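Local coordinates for uncharacterized protein (PDB 4FTD) that is of unknown function but combines a six-bladed beta-propeller with an immunoglobulin-like domain and may take part in carbohydrate metabolism, at residues F347-Y352 / P446-E450; Y331-I335 / L385-D389; P119-S125 / Y398-L402. All blocks are in the same frame, centred on the assembly; numbering follows the deposited sequence.

Interaction 1: F347-Y352 / P446-E450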
loop_
_atom_site.group_PDB
_atom_site.type_symbol
_atom_site.label_atom_id
_atom_site.label_comp_id
_atom_site.label_asym_id
_atom_site.label_seq_id
_atom_site.Cartn_x
_atom_site.Cartn_y
_atom_site.Cartn_z
ATOM N N PHE A 347 -1.241 1.396 8.186
ATOM C CA PHE A 347 -0.008 0.736 8.579
ATOM C C PHE A 347 0.836 1.612 9.495
ATOM O O PHE A 347 1.221 2.723 9.101
ATOM C CB PHE A 347 0.806 0.373 7.337
ATOM C CG PHE A 347 2.101 -0.321 7.638
ATOM C CD1 PHE A 347 2.116 -1.672 7.959
ATOM C CD2 PHE A 347 3.318 0.372 7.586
ATOM C CE1 PHE A 347 3.318 -2.326 8.243
ATOM C CE2 PHE A 347 4.520 -0.273 7.889
ATOM C CZ PHE A 347 4.521 -1.625 8.209
ATOM N N ASN A 348 1.122 1.096 10.698
ATOM C CA ASN A 348 1.977 1.764 11.688
ATOM C C ASN A 348 1.604 3.246 11.846
ATOM O O ASN A 348 2.457 4.162 11.752
ATOM C CB ASN A 348 3.464 1.565 11.297
ATOM C CG ASN A 348 4.441 1.945 12.406
ATOM O OD1 ASN A 348 4.153 1.780 13.587
ATOM N ND2 ASN A 348 5.622 2.449 12.015
ATOM N N GLU A 349 0.302 3.458 12.042
ATOM C CA GLU A 349 -0.289 4.778 12.291
ATOM C C GLU A 349 -0.291 5.751 11.108
ATOM O O GLU A 349 -0.593 6.924 11.277
ATOM C CB GLU A 349 0.297 5.408 13.541
ATOM C CG GLU A 349 0.162 4.475 14.744
ATOM C CD GLU A 349 0.781 5.037 15.991
ATOM O OE1 GLU A 349 0.452 6.191 16.339
ATOM O OE2 GLU A 349 1.597 4.325 16.615
ATOM N N GLU A 350 -0.029 5.254 9.912
ATOM C CA GLU A 350 -0.211 6.045 8.690
ATOM C C GLU A 350 -1.256 5.390 7.814
ATOM O O GLU A 350 -1.614 4.256 8.047
ATOM C CB GLU A 350 1.114 6.243 7.965
ATOM C CG GLU A 350 2.007 7.247 8.700
ATOM C CD GLU A 350 3.097 7.839 7.824
ATOM O OE1 GLU A 350 3.515 7.254 6.793
ATOM O OE2 GLU A 350 3.539 8.928 8.185
ATOM N N ARG A 351 -1.741 6.130 6.820
ATOM C CA ARG A 351 -2.807 5.677 5.926
ATOM C C ARG A 351 -2.375 6.005 4.497
ATOM O O ARG A 351 -2.047 7.140 4.194
ATOM C CB ARG A 351 -4.158 6.338 6.279
ATOM C CG ARG A 351 -5.321 5.978 5.337
ATOM C CD ARG A 351 -6.661 6.522 5.816
ATOM N NE ARG A 351 -6.484 7.918 6.077
ATOM C CZ ARG A 351 -7.055 8.627 7.043
ATOM N NH1 ARG A 351 -7.975 8.104 7.831
ATOM N NH2 ARG A 351 -6.696 9.906 7.196
ATOM N N TYR A 352 -2.369 4.980 3.647
ATOM C CA TYR A 352 -1.956 5.073 2.264
ATOM C C TYR A 352 -3.063 4.655 1.298
ATOM O O TYR A 352 -3.961 3.897 1.665
ATOM C CB TYR A 352 -0.742 4.161 2.019
ATOM C CG TYR A 352 0.371 4.348 3.004
ATOM C CD1 TYR A 352 0.981 5.583 3.153
ATOM C CD2 TYR A 352 0.823 3.293 3.809
ATOM C CE1 TYR A 352 1.989 5.791 4.089
ATOM C CE2 TYR A 352 1.849 3.493 4.741
ATOM C CZ TYR A 352 2.426 4.746 4.874
ATOM O OH TYR A 352 3.440 4.974 5.792
ATOM N N PRO A 446 9.896 -1.992 5.491
ATOM C CA PRO A 446 9.886 -2.048 6.954
ATOM C C PRO A 446 9.178 -0.827 7.573
ATOM O O PRO A 446 8.901 0.137 6.870
ATOM C CB PRO A 446 11.380 -2.010 7.299
ATOM C CG PRO A 446 11.984 -1.192 6.201
ATOM C CD PRO A 446 11.193 -1.525 4.961
ATOM N N ILE A 447 8.867 -0.878 8.865
ATOM C CA ILE A 447 8.437 0.327 9.579
ATOM C C ILE A 447 9.638 1.307 9.600
ATOM O O ILE A 447 10.791 0.889 9.581
ATOM C CB ILE A 447 7.883 0.068 11.024
ATOM C CG1 ILE A 447 8.931 -0.550 11.974
ATOM C CG2 ILE A 447 6.605 -0.787 10.974
ATOM C CD1 ILE A 447 8.647 -0.330 13.462
ATOM N N LYS A 448 9.359 2.601 9.591
ATOM C CA LYS A 448 10.386 3.608 9.813
ATOM C C LYS A 448 10.994 3.420 11.211
ATOM O O LYS A 448 10.316 2.986 12.143
ATOM C CB LYS A 448 9.816 5.022 9.718
ATOM C CG LYS A 448 9.436 5.511 8.331
ATOM C CD LYS A 448 9.216 7.028 8.336
ATOM C CE LYS A 448 8.605 7.511 7.032
ATOM N NZ LYS A 448 7.228 6.980 6.789
ATOM N N GLN A 449 12.271 3.745 11.320
ATOM C CA GLN A 449 13.045 3.684 12.550
ATOM C C GLN A 449 13.572 5.085 12.826
ATOM O O GLN A 449 13.911 5.789 11.876
ATOM C CB GLN A 449 14.234 2.748 12.345
ATOM C CG GLN A 449 13.859 1.291 12.205
ATOM C CD GLN A 449 13.272 0.740 13.485
ATOM O OE1 GLN A 449 13.663 1.141 14.568
ATOM N NE2 GLN A 449 12.331 -0.180 13.364
ATOM N N GLU A 450 13.668 5.475 14.104
ATOM C CA GLU A 450 14.135 6.812 14.472
ATOM C C GLU A 450 15.504 7.092 13.884
ATOM O O GLU A 450 16.396 6.258 14.004
ATOM C CB GLU A 450 14.170 7.022 15.988
ATOM C CG GLU A 450 12.782 7.144 16.597
ATOM C CD GLU A 450 12.759 7.735 17.997
ATOM O OE1 GLU A 450 13.770 8.250 18.487
ATOM O OE2 GLU A 450 11.690 7.717 18.622
HETATM O O HOH W 1 7.855 3.409 13.304
HETATM O O HOH W 2 6.242 9.360 7.828
#
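N348 and I447 face each other with their CA atoms 6.9 Å apart, the first within the type I' turn that runs from F347 to E350, the second in the irregular tail that follows strand 439-446. Backbone bonds in both directions between F347 and E350 close the turn into a tight hairpin. The CG2 methyl of I447 enters the angle between two side chains of this hairpin: it meets the far end of the F347 ring, CZ to CG2 3.6 Å, and the N348 amide, whose ND2 lies 3.4 Å from I447 CB. F347 and N348 both reach toward the tail because CG stands opposite the backbone N in each (chi1 -180° and -167°). A water accepts from N348 ND2 and donates to K448 O. At the end of its chain, bent only at chi4, K448 NZ makes a long salt bridge of 3.7 Å to E350 OE1, while a second water joins NZ to E350 OE2. Y352 OH, which also bonds with A114 N, donates a very short bond to the same OE1 and is likely to limit the swing of the carboxylate. K448 NZ also donates to the carbonyls of F112 and A114, and N348 ND2 to that of G113, so residues 112-114, on the chain leading into the propeller, are bonded to both hairpin and tail. F347 and Y352 pack against L429 of strand 426-435, in the next blade.

Interaction 2: Y331-I335 / L385-D389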
loop_
_atom_site.group_PDB
_atom_site.type_symbol
_atom_site.label_atom_id
_atom_site.label_comp_id
_atom_site.label_asym_id
_atom_site.label_seq_id
_atom_site.Cartn_x
_atom_site.Cartn_y
_atom_site.Cartn_z
ATOM N N TYR A 331 -17.188 12.383 -2.711
ATOM C CA TYR A 331 -16.071 13.302 -2.963
ATOM C C TYR A 331 -15.153 12.822 -4.083
ATOM O O TYR A 331 -14.593 11.768 -3.975
ATOM C CB TYR A 331 -15.260 13.547 -1.660
ATOM C CG TYR A 331 -14.171 14.568 -1.844
ATOM C CD1 TYR A 331 -14.453 15.933 -1.782
ATOM C CD2 TYR A 331 -12.867 14.182 -2.121
ATOM C CE1 TYR A 331 -13.459 16.884 -1.986
ATOM C CE2 TYR A 331 -11.860 15.132 -2.331
ATOM C CZ TYR A 331 -12.170 16.473 -2.265
ATOM O OH TYR A 331 -11.189 17.387 -2.474
ATOM N N LYS A 332 -14.964 13.657 -5.109
ATOM C CA LYS A 332 -14.080 13.366 -6.222
ATOM C C LYS A 332 -12.712 13.945 -5.911
ATOM O O LYS A 332 -12.597 15.122 -5.737
ATOM C CB LYS A 332 -14.626 13.966 -7.523
ATOM C CG LYS A 332 -13.865 13.505 -8.750
ATOM C CD LYS A 332 -14.505 13.919 -10.060
ATOM C CE LYS A 332 -14.181 15.344 -10.427
ATOM N NZ LYS A 332 -14.307 15.494 -11.898
ATOM N N SER A 333 -11.674 13.121 -5.822
ATOM C CA SER A 333 -10.309 13.608 -5.549
ATOM C C SER A 333 -9.568 13.937 -6.840
ATOM O O SER A 333 -10.102 13.768 -7.951
ATOM C CB SER A 333 -9.510 12.578 -4.743
ATOM O OG SER A 333 -8.967 11.560 -5.574
ATOM N N LYS A 334 -8.323 14.372 -6.685
ATOM C CA LYS A 334 -7.444 14.677 -7.817
ATOM C C LYS A 334 -6.554 13.497 -8.208
ATOM O O LYS A 334 -5.817 13.613 -9.169
ATOM C CB LYS A 334 -6.559 15.895 -7.502
ATOM C CG LYS A 334 -7.337 17.173 -7.349
ATOM C CD LYS A 334 -6.455 18.286 -6.778
ATOM C CE LYS A 334 -7.141 19.643 -6.785
ATOM N NZ LYS A 334 -6.316 20.626 -6.032
ATOM N N ILE A 335 -6.613 12.375 -7.482
ATOM C CA ILE A 335 -5.817 11.185 -7.827
ATOM C C ILE A 335 -6.442 10.532 -9.076
ATOM O O ILE A 335 -7.529 10.005 -9.004
ATOM C CB ILE A 335 -5.713 10.215 -6.638
ATOM C CG1 ILE A 335 -4.966 10.919 -5.486
ATOM C CG2 ILE A 335 -4.972 8.937 -7.040
ATOM C CD1 ILE A 335 -5.055 10.240 -4.144
ATOM N N LEU A 385 -8.683 12.756 1.753
ATOM C CA LEU A 385 -8.709 13.073 0.317
ATOM C C LEU A 385 -8.732 14.599 0.101
ATOM O O LEU A 385 -8.049 15.094 -0.773
ATOM C CB LEU A 385 -9.882 12.396 -0.390
ATOM C CG LEU A 385 -9.823 10.860 -0.442
ATOM C CD1 LEU A 385 -11.154 10.262 -0.852
ATOM C CD2 LEU A 385 -8.719 10.414 -1.382
ATOM N N LYS A 386 -9.509 15.330 0.898
ATOM C CA LYS A 386 -9.526 16.798 0.842
ATOM C C LYS A 386 -8.154 17.380 1.125
ATOM O O LYS A 386 -7.681 18.237 0.366
ATOM C CB LYS A 386 -10.562 17.409 1.805
ATOM C CG LYS A 386 -11.984 17.322 1.280
ATOM C CD LYS A 386 -13.041 17.840 2.249
ATOM C CE LYS A 386 -14.433 17.641 1.655
ATOM N NZ LYS A 386 -15.496 17.708 2.680
ATOM N N LYS A 387 -7.508 16.900 2.192
ATOM C CA LYS A 387 -6.197 17.437 2.589
ATOM C C LYS A 387 -5.156 17.144 1.524
ATOM O O LYS A 387 -4.360 18.012 1.218
ATOM C CB LYS A 387 -5.771 16.962 3.980
ATOM C CG LYS A 387 -6.602 17.606 5.095
ATOM C CD LYS A 387 -6.009 17.439 6.494
ATOM C CE LYS A 387 -6.700 18.329 7.536
ATOM N NZ LYS A 387 -8.082 17.843 7.832
ATOM N N PHE A 388 -5.207 15.956 0.914
ATOM C CA PHE A 388 -4.337 15.630 -0.211
ATOM C C PHE A 388 -4.549 16.674 -1.311
ATOM O O PHE A 388 -3.614 17.375 -1.703
ATOM C CB PHE A 388 -4.592 14.204 -0.739
ATOM C CG PHE A 388 -3.764 13.845 -1.937
ATOM C CD1 PHE A 388 -2.483 13.331 -1.787
ATOM C CD2 PHE A 388 -4.256 14.048 -3.230
ATOM C CE1 PHE A 388 -1.708 13.019 -2.906
ATOM C CE2 PHE A 388 -3.492 13.741 -4.344
ATOM C CZ PHE A 388 -2.218 13.228 -4.185
ATOM N N ASP A 389 -5.791 16.810 -1.765
ATOM C CA ASP A 389 -6.122 17.745 -2.856
ATOM C C ASP A 389 -5.649 19.168 -2.613
ATOM O O ASP A 389 -5.157 19.804 -3.532
ATOM C CB ASP A 389 -7.627 17.752 -3.142
ATOM C CG ASP A 389 -8.102 16.496 -3.914
ATOM O OD1 ASP A 389 -7.268 15.635 -4.310
ATOM O OD2 ASP A 389 -9.333 16.393 -4.144
HETATM O O HOH W 3 -10.637 17.293 -6.357
#
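The Y331 ring has K386 over one face in a CH-pi contact, CG 4.0 Å from the centroid, and D389 OD2 at its edge near the ring plane. Y331 OH donates to D389 OD2 at 2.7 Å, meeting the anti side of the carboxylate, whose plane is turned 35° from the ring. L385 CB touches the ring obliquely. On the F388 ring, I335 CD1 makes a second CH-pi contact over one face, 4.0 Å from the centroid, while D389 OD1 lies in plane at the edge. Strand 329-332 is the outermost strand of its propeller blade, and helix 381-390 is an excursion between two strands of the next blade, 369-374 and 398-401; D389 thus ties consecutive blades by gripping the turn that leaves the first. Its OD1 accepts from K334 N at 2.9 Å on the syn side, and a water donates to both OD2 and K332 O. A phenylalanine in place of Y331 lacks the hydroxyl, and D389 OD2, left with the water alone of these two donors, would probably be freer to turn. Beyond CG the K334 chain runs extended past the carboxylate, which brings NZ to D389 O at 2.9 Å, the donor well above the carbonyl plane; H394 NE2 is a second partner of that oxygen. S333 OG, hydrogen-bonded to V320 O, accepts from I335 N at 3.1 Å in an ST turn just before I335, whose CG1 also comes 3.4 Å from F388 CE2. The extended chain of K386 carries its NZ past Y331 to a salt bridge with E382.

Interaction 3: P119-S125 / Y398-L402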
loop_
_atom_site.group_PDB
_atom_site.type_symbol
_atom_site.label_atom_id
_atom_site.label_comp_id
_atom_site.label_asym_id
_atom_site.label_seq_id
_atom_site.Cartn_x
_atom_site.Cartn_y
_atom_site.Cartn_z
ATOM N N PRO A 119 12.674 -0.353 -0.045
ATOM C CA PRO A 119 11.912 -1.420 -0.664
ATOM C C PRO A 119 12.708 -2.700 -0.828
ATOM O O PRO A 119 13.901 -2.648 -1.064
ATOM C CB PRO A 119 11.591 -0.861 -2.054
ATOM C CG PRO A 119 12.699 0.063 -2.348
ATOM C CD PRO A 119 13.109 0.664 -1.043
ATOM N N THR A 120 12.064 -3.839 -0.626
ATOM C CA THR A 120 12.605 -5.136 -1.049
ATOM C C THR A 120 11.612 -5.563 -2.104
ATOM O O THR A 120 10.408 -5.727 -1.821
ATOM C CB THR A 120 12.688 -6.153 0.082
ATOM O OG1 THR A 120 13.616 -5.661 1.033
ATOM C CG2 THR A 120 13.205 -7.507 -0.422
ATOM N N VAL A 121 12.093 -5.685 -3.330
ATOM C CA VAL A 121 11.242 -5.976 -4.490
ATOM C C VAL A 121 11.431 -7.387 -5.029
ATOM O O VAL A 121 12.551 -7.824 -5.219
ATOM C CB VAL A 121 11.514 -4.965 -5.627
ATOM C CG1 VAL A 121 10.611 -5.239 -6.820
ATOM C CG2 VAL A 121 11.285 -3.540 -5.120
ATOM N N TYR A 122 10.316 -8.085 -5.260
ATOM C CA TYR A 122 10.291 -9.365 -5.959
ATOM C C TYR A 122 9.499 -9.089 -7.229
ATOM O O TYR A 122 8.254 -8.974 -7.221
ATOM C CB TYR A 122 9.663 -10.451 -5.099
ATOM C CG TYR A 122 10.369 -10.578 -3.778
ATOM C CD1 TYR A 122 11.628 -11.182 -3.679
ATOM C CD2 TYR A 122 9.802 -10.062 -2.626
ATOM C CE1 TYR A 122 12.286 -11.287 -2.452
ATOM C CE2 TYR A 122 10.450 -10.150 -1.407
ATOM C CZ TYR A 122 11.677 -10.754 -1.315
ATOM O OH TYR A 122 12.217 -10.821 -0.057
ATOM N N ASN A 123 10.237 -8.951 -8.319
ATOM C CA ASN A 123 9.704 -8.479 -9.584
ATOM C C ASN A 123 9.418 -9.558 -10.618
ATOM O O ASN A 123 10.313 -10.301 -10.992
ATOM C CB ASN A 123 10.682 -7.503 -10.188
ATOM C CG ASN A 123 10.148 -6.882 -11.463
ATOM O OD1 ASN A 123 8.954 -6.643 -11.602
ATOM N ND2 ASN A 123 11.036 -6.590 -12.372
ATOM N N PHE A 124 8.166 -9.598 -11.076
ATOM C CA PHE A 124 7.732 -10.501 -12.170
ATOM C C PHE A 124 7.075 -9.684 -13.287
ATOM O O PHE A 124 6.050 -10.088 -13.840
ATOM C CB PHE A 124 6.878 -11.663 -11.661
ATOM C CG PHE A 124 7.630 -12.523 -10.681
ATOM C CD1 PHE A 124 7.717 -12.138 -9.338
ATOM C CD2 PHE A 124 8.356 -13.624 -11.116
ATOM C CE1 PHE A 124 8.471 -12.849 -8.445
ATOM C CE2 PHE A 124 9.118 -14.347 -10.225
ATOM C CZ PHE A 124 9.187 -13.962 -8.887
ATOM N N SER A 125 7.743 -8.569 -13.613
ATOM C CA SER A 125 7.328 -7.626 -14.658
ATOM C C SER A 125 8.545 -7.212 -15.448
ATOM O O SER A 125 9.650 -7.624 -15.111
ATOM C CB SER A 125 6.620 -6.394 -14.073
ATOM O OG SER A 125 7.507 -5.457 -13.460
ATOM N N TYR A 398 5.522 6.528 -3.404
ATOM C CA TYR A 398 6.289 5.382 -3.930
ATOM C C TYR A 398 5.697 4.964 -5.274
ATOM O O TYR A 398 4.486 4.999 -5.437
ATOM C CB TYR A 398 6.259 4.175 -2.963
ATOM C CG TYR A 398 7.010 2.976 -3.502
ATOM C CD1 TYR A 398 8.402 2.940 -3.477
ATOM C CD2 TYR A 398 6.330 1.904 -4.097
ATOM C CE1 TYR A 398 9.102 1.860 -4.003
ATOM C CE2 TYR A 398 7.022 0.825 -4.637
ATOM C CZ TYR A 398 8.400 0.800 -4.578
ATOM O OH TYR A 398 9.075 -0.256 -5.121
ATOM N N GLN A 399 6.555 4.572 -6.217
ATOM C CA GLN A 399 6.134 4.114 -7.533
ATOM C C GLN A 399 7.010 2.965 -7.976
ATOM O O GLN A 399 8.227 3.007 -7.783
ATOM C CB GLN A 399 6.289 5.227 -8.559
ATOM C CG GLN A 399 5.742 4.893 -9.939
ATOM C CD GLN A 399 5.980 6.000 -10.928
ATOM O OE1 GLN A 399 7.118 6.325 -11.249
ATOM N NE2 GLN A 399 4.914 6.577 -11.417
ATOM N N PHE A 400 6.388 1.930 -8.534
ATOM C CA PHE A 400 7.119 0.847 -9.164
ATOM C C PHE A 400 6.496 0.654 -10.536
ATOM O O PHE A 400 5.358 0.245 -10.646
ATOM C CB PHE A 400 7.116 -0.458 -8.367
ATOM C CG PHE A 400 8.051 -1.482 -8.957
ATOM C CD1 PHE A 400 7.638 -2.294 -10.006
ATOM C CD2 PHE A 400 9.367 -1.576 -8.514
ATOM C CE1 PHE A 400 8.509 -3.201 -10.595
ATOM C CE2 PHE A 400 10.248 -2.484 -9.100
ATOM C CZ PHE A 400 9.818 -3.284 -10.154
ATOM N N LYS A 401 7.251 0.984 -11.563
ATOM C CA LYS A 401 6.813 0.884 -12.933
ATOM C C LYS A 401 6.886 -0.559 -13.410
ATOM O O LYS A 401 7.951 -1.177 -13.328
ATOM C CB LYS A 401 7.701 1.780 -13.774
ATOM C CG LYS A 401 7.341 3.252 -13.672
ATOM C CD LYS A 401 8.261 4.053 -14.572
ATOM C CE LYS A 401 7.488 4.977 -15.482
ATOM N NZ LYS A 401 6.639 4.287 -16.519
ATOM N N LEU A 402 5.770 -1.073 -13.945
ATOM C CA LEU A 402 5.657 -2.466 -14.372
ATOM C C LEU A 402 6.109 -2.668 -15.825
ATOM O O LEU A 402 6.192 -3.792 -16.286
ATOM C CB LEU A 402 4.211 -2.971 -14.171
ATOM C CG LEU A 402 3.613 -2.975 -12.754
ATOM C CD1 LEU A 402 2.084 -3.139 -12.768
ATOM C CD2 LEU A 402 4.292 -4.072 -11.971
HETATM O O HOH W 4 8.904 -3.425 -14.500
#
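V121 and F400 head the apolar contacts, CG1 of V121 meeting F400 CE2 at 3.6 Å across the gap between the strands. This methyl lies opposite the backbone N (chi1 -179°), which turns it to the ring. P119 CB lies 4.2 Å from Y398 CE1, and V121 CG2 about 4.0 Å from Y398 OH. Strands 120-125 and 398-401 belong to neighbouring blades; the axes of these short segments approach to 10.2 Å at 44°, so side chains bridge the gap. F400 also rests on V441 and Y398 on C443, both of strand 439-446. Where polar atoms meet the aromatic ring, N123 OD1 lies 3.6 Å from F400 CE1, its amide plane turned 66° from the ring, and S125 OG stands at the ring's edge, in its plane. Hydrogen bonds fix this polar end: S125 OG donates to N123 OD1 at 2.6 Å, in the carbonyl plane and on a lone pair, which holds the amide against turning, and S125 N adds a weak bond. One water donates to both S125 OG and K401 O, and S125 CB packs against L402 O at 3.4 Å. The contact therefore passes from apolar to polar along the strands, a water supplying the polar link.

How the interactions relate
From the N terminus the chain first forms the immunoglobulin-like domain, then enters the propeller at strand 120-125, which joins strands 412-420, 426-435 and 439-446 as the outermost strand of the final blade and so closes the ring. Interaction 3 brings this entry strand to 398-402, closing the longest loop, with 272 residues between its segments. Interaction 2, from 331-335 to 385-389, nests wholly inside that loop. Interaction 1 starts at 347-352, within the loops of both others, but ends at 446-450 beyond them, so it crosses each. Interaction 3 joins the blade spanning residues 339-401 to the closing blade, interaction 1, about 19 Å away between centres, joins it to the tail leaving that blade, and interaction 2 ties it to the preceding one.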